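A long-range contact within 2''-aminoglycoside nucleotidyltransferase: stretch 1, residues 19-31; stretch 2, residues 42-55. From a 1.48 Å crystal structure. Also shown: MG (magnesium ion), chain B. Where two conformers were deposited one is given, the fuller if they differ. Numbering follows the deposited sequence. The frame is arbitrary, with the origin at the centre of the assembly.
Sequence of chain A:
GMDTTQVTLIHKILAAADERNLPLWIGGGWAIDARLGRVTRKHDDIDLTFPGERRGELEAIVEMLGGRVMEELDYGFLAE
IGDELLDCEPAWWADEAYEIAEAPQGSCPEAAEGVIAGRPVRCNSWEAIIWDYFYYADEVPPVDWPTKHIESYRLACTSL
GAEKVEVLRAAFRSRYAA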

# COMPACT_ATOMS: atom_id res chain seq x y z
N GLU A 19 -10.71 2.74 16.07
CA GLU A 19 -11.49 3.47 17.09
C GLU A 19 -12.29 4.60 16.41
O GLU A 19 -13.42 4.91 16.85
CB GLU A 19 -10.57 4.01 18.18
CG GLU A 19 -11.30 4.80 19.26
CD GLU A 19 -10.46 4.97 20.53
OE1 GLU A 19 -9.22 4.80 20.45
OE2 GLU A 19 -11.04 5.29 21.58
N ARG A 20 -11.72 5.17 15.37
CA ARG A 20 -12.33 6.25 14.60
C ARG A 20 -13.22 5.73 13.44
O ARG A 20 -13.70 6.55 12.61
CB ARG A 20 -11.24 7.18 14.03
CG ARG A 20 -10.47 7.96 15.10
CD ARG A 20 -9.25 8.66 14.48
NE ARG A 20 -8.54 9.54 15.41
CZ ARG A 20 -8.70 10.87 15.49
NH1 ARG A 20 -9.56 11.50 14.69
NH2 ARG A 20 -7.98 11.56 16.37
N ASN A 21 -13.41 4.41 13.35
CA ASN A 21 -14.13 3.83 12.21
C ASN A 21 -13.57 4.28 10.86
O ASN A 21 -14.34 4.54 9.90
CB ASN A 21 -15.61 4.20 12.34
CG ASN A 21 -16.16 3.86 13.69
OD1 ASN A 21 -16.70 4.71 14.41
ND2 ASN A 21 -15.98 2.60 14.08
N LEU A 22 -12.24 4.36 10.79
CA LEU A 22 -11.49 4.85 9.63
C LEU A 22 -10.79 3.66 9.00
O LEU A 22 -9.87 3.11 9.60
CB LEU A 22 -10.47 5.89 10.05
CG LEU A 22 -9.60 6.36 8.90
CD1 LEU A 22 -10.44 7.24 7.97
CD2 LEU A 22 -8.41 7.14 9.49
N PRO A 23 -11.28 3.18 7.85
CA PRO A 23 -10.55 2.07 7.22
C PRO A 23 -9.22 2.57 6.63
O PRO A 23 -9.15 3.67 6.09
CB PRO A 23 -11.51 1.59 6.12
CG PRO A 23 -12.23 2.88 5.71
CD PRO A 23 -12.42 3.66 7.03
N LEU A 24 -8.16 1.76 6.74
CA LEU A 24 -6.87 2.07 6.14
C LEU A 24 -6.36 0.77 5.55
O LEU A 24 -6.52 -0.29 6.17
CB LEU A 24 -5.85 2.60 7.15
CG LEU A 24 -6.18 3.92 7.86
CD1 LEU A 24 -5.13 4.13 8.96
CD2 LEU A 24 -6.17 5.08 6.86
N TRP A 25 -5.73 0.87 4.38
CA TRP A 25 -5.17 -0.32 3.73
C TRP A 25 -3.65 -0.26 3.75
O TRP A 25 -3.06 0.75 3.35
CB TRP A 25 -5.64 -0.42 2.27
CG TRP A 25 -7.11 -0.77 2.17
CD1 TRP A 25 -7.64 -2.00 1.93
CD2 TRP A 25 -8.22 0.14 2.31
NE1 TRP A 25 -9.03 -1.93 1.95
CE2 TRP A 25 -9.40 -0.64 2.20
CE3 TRP A 25 -8.32 1.52 2.53
CZ2 TRP A 25 -10.69 -0.08 2.27
CZ3 TRP A 25 -9.61 2.08 2.63
CH2 TRP A 25 -10.75 1.27 2.49
N ILE A 26 -3.04 -1.32 4.23
CA ILE A 26 -1.58 -1.44 4.04
C ILE A 26 -1.30 -1.62 2.58
O ILE A 26 -1.96 -2.41 1.90
CB ILE A 26 -1.02 -2.63 4.85
CG1 ILE A 26 -1.50 -2.55 6.32
CG2 ILE A 26 0.51 -2.76 4.71
CD1 ILE A 26 -1.01 -1.36 6.99
N GLY A 27 -0.26 -0.91 2.09
CA GLY A 27 0.16 -0.97 0.69
C GLY A 27 1.59 -1.45 0.53
O GLY A 27 2.25 -1.76 1.53
N GLY A 28 2.05 -1.55 -0.71
CA GLY A 28 3.45 -1.77 -0.96
C GLY A 28 4.00 -3.04 -0.32
O GLY A 28 3.32 -4.05 -0.24
N GLY A 29 5.26 -2.99 0.10
CA GLY A 29 5.97 -4.17 0.53
C GLY A 29 5.33 -4.77 1.76
O GLY A 29 5.26 -5.99 1.92
N TRP A 30 4.84 -3.93 2.68
CA TRP A 30 4.14 -4.49 3.84
C TRP A 30 2.83 -5.18 3.45
O TRP A 30 2.43 -6.13 4.11
CB TRP A 30 3.87 -3.39 4.89
CG TRP A 30 4.92 -3.38 5.97
CD1 TRP A 30 5.84 -2.41 6.19
CD2 TRP A 30 5.15 -4.40 6.94
NE1 TRP A 30 6.63 -2.76 7.27
CE2 TRP A 30 6.21 -3.97 7.76
CE3 TRP A 30 4.53 -5.63 7.20
CZ2 TRP A 30 6.71 -4.75 8.82
CZ3 TRP A 30 5.02 -6.40 8.25
CH2 TRP A 30 6.11 -5.96 9.04
N ALA A 31 2.18 -4.73 2.36
CA ALA A 31 0.93 -5.39 1.93
C ALA A 31 1.22 -6.78 1.42
O ALA A 31 0.43 -7.75 1.65
CB ALA A 31 0.22 -4.61 0.85
MG MG B . 7.28 1.55 0.96
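Stretch 2 42-55: KHDDIDLTFPGERR

Stretch 2 lies on stretch 1 mainly as an antiparallel β-strand partner, with an arginine clamp at one end and a histidine–tryptophan contact with a nearby magnesium site at the other. The two stretches together bury 875 Å² of surface.

The strand of stretch 2 runs from about I46 to P51, and its phi/psi values are extended throughout. It pairs with the short strand that begins at W25. The N-to-C directions make an angle of 138°, so the strands are antiparallel but strongly twisted. Their axes approach to 4.4 Å.

The register is simple: W25 faces T49, I26 faces L48 and G27 lies beside D47. W25 and T49 form a hydrogen-bonded pair. W25 N donates to T49 O at 2.9 Å, and T49 N donates to W25 O at 2.8 Å. Both bonds are close to straight. I26 and L48 form the non-hydrogen-bonded pair that follows, with their CA atoms 4.8 Å apart. G27 N then donates to D47 O at 2.8 Å. CA-H...O contacts supplement the ladder: L48 CA lies 3.4 Å from W25 O, and I26 CA lies 3.6 Å from D47 O.

The side chains of W25 and T49 share one face of the sheet, where W25 CB is 4.0 Å from T49 CB. I26 and L48 share the other, with I26 CD1 3.6 Å from L48 CD2. Just before the paired residues of stretch 1, L24 CD2 packs 3.5 Å from F50 CB. P51 ends the strand against P23, and P51 CD comes within 3.1 Å of P23 O. Their rings also meet, with P23 CG 3.9 Å from P51 CG.

Beyond P51, the chain turns through a short 3-10 segment to R54, which points its CA-to-CB bond toward stretch 1. Its guanidinium reaches backbone carbonyls just after a helix end. R54 NH1 donates to N21 O at 2.8 Å, and R54 NH2 donates to R20 O at 3.0 Å. Both carbonyls lie at the edge of the guanidinium, near its plane. L22 covers one face, with L22 CD1 3.5 Å from R54 NE.

At the other end, stretch 1 turns into a helix at a glycine-rich segment. H43 points toward it. H43 CE1 is 3.4 Å from G29 O, and an ideal CB on G29 would clash with H43 ND1 at 2.9 Å. H43 CD2 lies over one face of the W30 ring, 3.5 Å from W30 CE2. The two rings are oblique, with planes at 40°. W30 CD1 also lies 4.0 Å from I46 CG1.

Water 1 joins the two stretches here. It donates to G27 O at 2.7 Å and accepts from W30 N and D47 N, each 3.0 Å from the water oxygen. The magnesium ion is bound by D45 OD1 and D47 OD2, both at 2.0 Å, and by four waters. One of these, water 2, accepts a hydrogen bond from G29 N at 3.3 Å, linking stretch 1 to the metal site.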

# COMPACT_ATOMS: atom_id res chain seq x y z
N LYS A 42 13.31 -6.58 5.34
CA LYS A 42 13.24 -5.30 6.03
C LYS A 42 12.64 -4.28 5.07
O LYS A 42 13.01 -4.22 3.90
CB LYS A 42 14.64 -4.87 6.51
CG LYS A 42 14.65 -3.59 7.34
CD LYS A 42 13.96 -3.80 8.69
CE LYS A 42 13.50 -2.47 9.31
NZ LYS A 42 12.53 -2.68 10.43
N HIS A 43 11.71 -3.48 5.57
CA HIS A 43 11.00 -2.48 4.77
C HIS A 43 11.46 -1.07 5.10
O HIS A 43 11.59 -0.72 6.27
CB HIS A 43 9.49 -2.61 5.00
CG HIS A 43 8.95 -3.94 4.62
ND1 HIS A 43 8.80 -4.32 3.30
CD2 HIS A 43 8.57 -5.00 5.37
CE1 HIS A 43 8.35 -5.56 3.26
NE2 HIS A 43 8.19 -5.99 4.49
N ASP A 44 11.70 -0.25 4.07
CA ASP A 44 12.20 1.10 4.26
C ASP A 44 11.15 1.99 4.93
O ASP A 44 11.49 2.95 5.62
CB ASP A 44 12.59 1.75 2.92
CG ASP A 44 13.88 1.20 2.34
OD1 ASP A 44 14.65 0.48 3.03
OD2 ASP A 44 14.14 1.52 1.15
N ASP A 45 9.88 1.68 4.69
CA ASP A 45 8.80 2.47 5.25
C ASP A 45 7.50 1.68 5.27
O ASP A 45 7.49 0.51 4.90
CB ASP A 45 8.63 3.78 4.46
CG ASP A 45 8.22 3.56 3.02
OD1 ASP A 45 7.72 2.48 2.66
OD2 ASP A 45 8.43 4.49 2.22
N ILE A 46 6.43 2.31 5.75
CA ILE A 46 5.12 1.69 5.79
C ILE A 46 4.23 2.46 4.80
O ILE A 46 4.07 3.66 4.95
CB ILE A 46 4.48 1.77 7.18
CG1 ILE A 46 5.34 1.02 8.20
CG2 ILE A 46 3.10 1.15 7.19
CD1 ILE A 46 5.14 1.54 9.59
N ASP A 47 3.67 1.77 3.82
CA ASP A 47 2.77 2.41 2.85
C ASP A 47 1.33 2.23 3.29
O ASP A 47 0.90 1.11 3.63
CB ASP A 47 2.98 1.84 1.46
CG ASP A 47 4.41 2.08 0.96
OD1 ASP A 47 4.70 3.14 0.40
OD2 ASP A 47 5.29 1.24 1.18
N LEU A 48 0.57 3.33 3.25
CA LEU A 48 -0.84 3.27 3.63
C LEU A 48 -1.68 3.90 2.56
O LEU A 48 -1.30 4.92 1.97
CB LEU A 48 -1.11 4.06 4.93
CG LEU A 48 -0.36 3.58 6.17
CD1 LEU A 48 -0.52 4.57 7.33
CD2 LEU A 48 -0.88 2.19 6.60
N THR A 49 -2.85 3.31 2.35
CA THR A 49 -3.86 3.89 1.48
C THR A 49 -5.03 4.32 2.39
O THR A 49 -5.51 3.54 3.20
CB THR A 49 -4.31 2.89 0.43
OG1 THR A 49 -3.19 2.51 -0.39
CG2 THR A 49 -5.36 3.53 -0.47
N PHE A 50 -5.50 5.56 2.22
CA PHE A 50 -6.49 6.11 3.16
C PHE A 50 -7.66 6.76 2.38
O PHE A 50 -7.46 7.24 1.27
CB PHE A 50 -5.86 7.17 4.09
CG PHE A 50 -5.32 8.38 3.35
CD1 PHE A 50 -4.01 8.42 2.81
CD2 PHE A 50 -6.13 9.51 3.16
CE1 PHE A 50 -3.51 9.52 2.12
CE2 PHE A 50 -5.63 10.61 2.47
CZ PHE A 50 -4.33 10.63 1.95
N PRO A 51 -8.85 6.83 3.01
CA PRO A 51 -9.95 7.55 2.36
C PRO A 51 -9.62 9.03 2.16
O PRO A 51 -9.39 9.77 3.13
CB PRO A 51 -11.11 7.37 3.35
CG PRO A 51 -10.78 6.10 4.04
CD PRO A 51 -9.27 6.13 4.24
N GLY A 52 -9.61 9.46 0.91
CA GLY A 52 -9.11 10.80 0.60
C GLY A 52 -9.84 11.90 1.31
O GLY A 52 -9.27 12.95 1.68
N GLU A 53 -11.15 11.69 1.49
CA GLU A 53 -12.01 12.73 2.05
C GLU A 53 -11.92 12.73 3.59
O GLU A 53 -12.49 13.63 4.25
CB GLU A 53 -13.46 12.56 1.56
CG GLU A 53 -14.31 11.51 2.31
CD GLU A 53 -13.95 10.03 2.10
OE1 GLU A 53 -13.06 9.69 1.30
OE2 GLU A 53 -14.61 9.19 2.75
N ARG A 54 -11.19 11.77 4.16
CA ARG A 54 -10.96 11.70 5.60
C ARG A 54 -9.48 11.88 5.96
O ARG A 54 -9.03 11.44 7.04
CB ARG A 54 -11.49 10.37 6.14
CG ARG A 54 -12.97 10.24 5.85
CD ARG A 54 -13.57 8.92 6.41
NE ARG A 54 -13.50 8.86 7.87
CZ ARG A 54 -13.87 7.79 8.59
NH1 ARG A 54 -14.31 6.66 8.01
NH2 ARG A 54 -13.83 7.84 9.93
N ARG A 55 -8.74 12.57 5.08
CA ARG A 55 -7.31 12.78 5.33
C ARG A 55 -7.03 13.40 6.71
O ARG A 55 -6.08 12.97 7.41
CB ARG A 55 -6.70 13.66 4.24
CG ARG A 55 -5.25 13.99 4.55
CD ARG A 55 -4.48 14.47 3.34
NE ARG A 55 -3.28 15.16 3.80
CZ ARG A 55 -2.29 15.58 3.02
NH1 ARG A 55 -2.33 15.36 1.70
NH2 ARG A 55 -1.26 16.22 3.56
O HOH W 1 4.51 -0.97 2.86
O HOH W 2 6.91 -0.24 -0.63
O HOH W 3 7.28 -0.34 2.30
O HOH W 4 7.00 1.87 -0.81
O HOH W 5 9.22 1.49 0.51